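Local coordinates for PBP domain-containing protein (Vibrio parahaemolyticus, PDB 3MUQ) that is of unknown function but belongs to the periplasmic binding protein superfamily and so probably binds a small ligand in the periplasm, at residues Lys109-Lys114 with Pro142-Tyr147. Sequence-based numbering, arbitrary orientation.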
loop_
_atom_site.group_PDB
_atom_site.type_symbol
_atom_site.label_atom_id
_atom_site.label_comp_id
_atom_site.label_asym_id
_atom_site.label_seq_id
_atom_site.Cartn_x
_atom_site.Cartn_y
_atom_site.Cartn_z
ATOM N N LYS A 109 28.136 7.032 11.687
ATOM C CA LYS A 109 29.501 7.045 12.195
ATOM C C LYS A 109 29.822 8.363 12.892
ATOM O O LYS A 109 30.426 8.375 13.963
ATOM C CB LYS A 109 30.494 6.801 11.056
ATOM C CG LYS A 109 30.467 5.390 10.516
ATOM C CD LYS A 109 31.221 5.263 9.202
ATOM C CE LYS A 109 30.998 3.888 8.590
ATOM N NZ LYS A 109 31.587 3.767 7.229
ATOM N N GLU A 110 29.408 9.465 12.269
ATOM C CA GLU A 110 29.662 10.807 12.773
ATOM C C GLU A 110 28.948 11.033 14.114
ATOM O O GLU A 110 29.513 11.586 15.055
ATOM C CB GLU A 110 29.181 11.819 11.729
ATOM C CG GLU A 110 29.705 13.237 11.864
ATOM C CD GLU A 110 29.956 13.883 10.502
ATOM O OE1 GLU A 110 29.951 15.135 10.417
ATOM O OE2 GLU A 110 30.162 13.133 9.516
ATOM N N ILE A 111 27.691 10.616 14.192
ATOM C CA ILE A 111 26.929 10.726 15.433
ATOM C C ILE A 111 27.628 9.952 16.556
ATOM O O ILE A 111 27.808 10.457 17.681
ATOM C CB ILE A 111 25.486 10.215 15.234
ATOM C CG1 ILE A 111 24.671 11.267 14.458
ATOM C CG2 ILE A 111 24.842 9.888 16.573
ATOM C CD1 ILE A 111 23.213 10.880 14.190
ATOM N N ALA A 112 28.058 8.732 16.248
ATOM C CA ALA A 112 28.740 7.920 17.250
ATOM C C ALA A 112 30.080 8.535 17.652
ATOM O O ALA A 112 30.384 8.641 18.836
ATOM C CB ALA A 112 28.926 6.505 16.759
ATOM N N ASN A 113 30.872 8.962 16.671
ATOM C CA ASN A 113 32.211 9.474 16.985
ATOM C C ASN A 113 32.202 10.821 17.709
ATOM O O ASN A 113 33.141 11.153 18.428
ATOM C CB ASN A 113 33.112 9.501 15.747
ATOM C CG ASN A 113 33.387 8.099 15.192
ATOM O OD1 ASN A 113 33.531 7.134 15.947
ATOM N ND2 ASN A 113 33.462 7.987 13.869
ATOM N N LYS A 114 31.127 11.584 17.549
ATOM C CA LYS A 114 31.004 12.834 18.276
ATOM C C LYS A 114 30.245 12.623 19.585
ATOM O O LYS A 114 30.070 13.552 20.385
ATOM C CB LYS A 114 30.344 13.912 17.416
ATOM C CG LYS A 114 31.075 14.183 16.110
ATOM C CD LYS A 114 31.099 15.664 15.800
ATOM C CE LYS A 114 31.493 15.920 14.360
ATOM N NZ LYS A 114 31.131 17.303 13.954
ATOM N N PRO A 142 26.526 0.253 18.795
ATOM C CA PRO A 142 25.929 1.458 19.373
ATOM C C PRO A 142 26.131 1.445 20.879
ATOM O O PRO A 142 25.209 1.112 21.625
ATOM C CB PRO A 142 24.441 1.313 19.041
ATOM C CG PRO A 142 24.346 0.161 18.087
ATOM C CD PRO A 142 25.506 -0.717 18.386
ATOM N N ASN A 143 27.335 1.799 21.316
ATOM C CA ASN A 143 27.684 1.754 22.733
ATOM C C ASN A 143 28.087 3.106 23.295
ATOM O O ASN A 143 28.344 3.235 24.492
ATOM C CB ASN A 143 28.822 0.759 22.963
ATOM C CG ASN A 143 28.322 -0.636 23.214
ATOM O OD1 ASN A 143 27.338 -0.834 23.931
ATOM N ND2 ASN A 143 28.990 -1.619 22.626
ATOM N N PHE A 144 28.162 4.110 22.429
ATOM C CA PHE A 144 28.605 5.423 22.862
ATOM C C PHE A 144 27.700 6.005 23.947
ATOM O O PHE A 144 26.507 5.679 24.027
ATOM C CB PHE A 144 28.784 6.383 21.668
ATOM C CG PHE A 144 27.581 6.482 20.754
ATOM C CD1 PHE A 144 26.726 7.569 20.836
ATOM C CD2 PHE A 144 27.334 5.508 19.788
ATOM C CE1 PHE A 144 25.630 7.683 19.990
ATOM C CE2 PHE A 144 26.235 5.611 18.930
ATOM C CZ PHE A 144 25.384 6.699 19.037
ATOM N N GLY A 145 28.279 6.856 24.789
ATOM C CA GLY A 145 27.530 7.506 25.850
ATOM C C GLY A 145 26.207 8.096 25.389
ATOM O O GLY A 145 25.170 7.870 26.020
ATOM N N GLY A 146 26.231 8.856 24.295
ATOM C CA GLY A 146 25.012 9.507 23.828
ATOM C C GLY A 146 23.866 8.589 23.412
ATOM O O GLY A 146 22.721 9.037 23.269
ATOM N N TYR A 147 24.159 7.302 23.241
ATOM C CA TYR A 147 23.185 6.364 22.696
ATOM C C TYR A 147 22.164 5.905 23.726
ATOM O O TYR A 147 22.529 5.327 24.743
ATOM C CB TYR A 147 23.887 5.154 22.081
ATOM C CG TYR A 147 22.953 4.213 21.338
ATOM C CD1 TYR A 147 22.556 4.478 20.032
ATOM C CD2 TYR A 147 22.481 3.055 21.939
ATOM C CE1 TYR A 147 21.701 3.617 19.349
ATOM C CE2 TYR A 147 21.626 2.197 21.263
ATOM C CZ TYR A 147 21.243 2.476 19.972
ATOM O OH TYR A 147 20.398 1.601 19.303
#
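The F144 ring lies flat between A112 and Y147: A112 CA stands over the centre of one face, and Y147 CB stands 3.6 Å above the plane over the centre of the opposite face. On the helix side the geometry meets the criteria for a CH-pi contact, with A112 CA 3.7 Å from the ring centroid and 9° off the ring normal. A112 CB lies over the CD2-CE2 side of the ring, 3.6 Å from both F144 CD2 and F144 CE2. The I111 CG2 methyl comes in obliquely, 4.1 Å from both F144 CZ and F144 CE1. With chi1 at 52°, F144 CG sits between its backbone N and carbonyl carbon, and the ring is folded back over the type I turn from F144 to Y147, against Y147 CB. That turn is closed by the hydrogen bond from Y147 N to F144 O (3.0 Å). The Y147 ring carries P142 CB over the centre of one face, 3.4 Å above the plane, which orders the loop behind F144. Through A112 and I111, F144 packs the loop between helix 126-138 and strand 147-149 against the last turn of helix 104-113. W135 of helix 126-138 also touches A112, while F118 of strand 118-120, which pairs in parallel with strand 147-149, meets both I111 and F144.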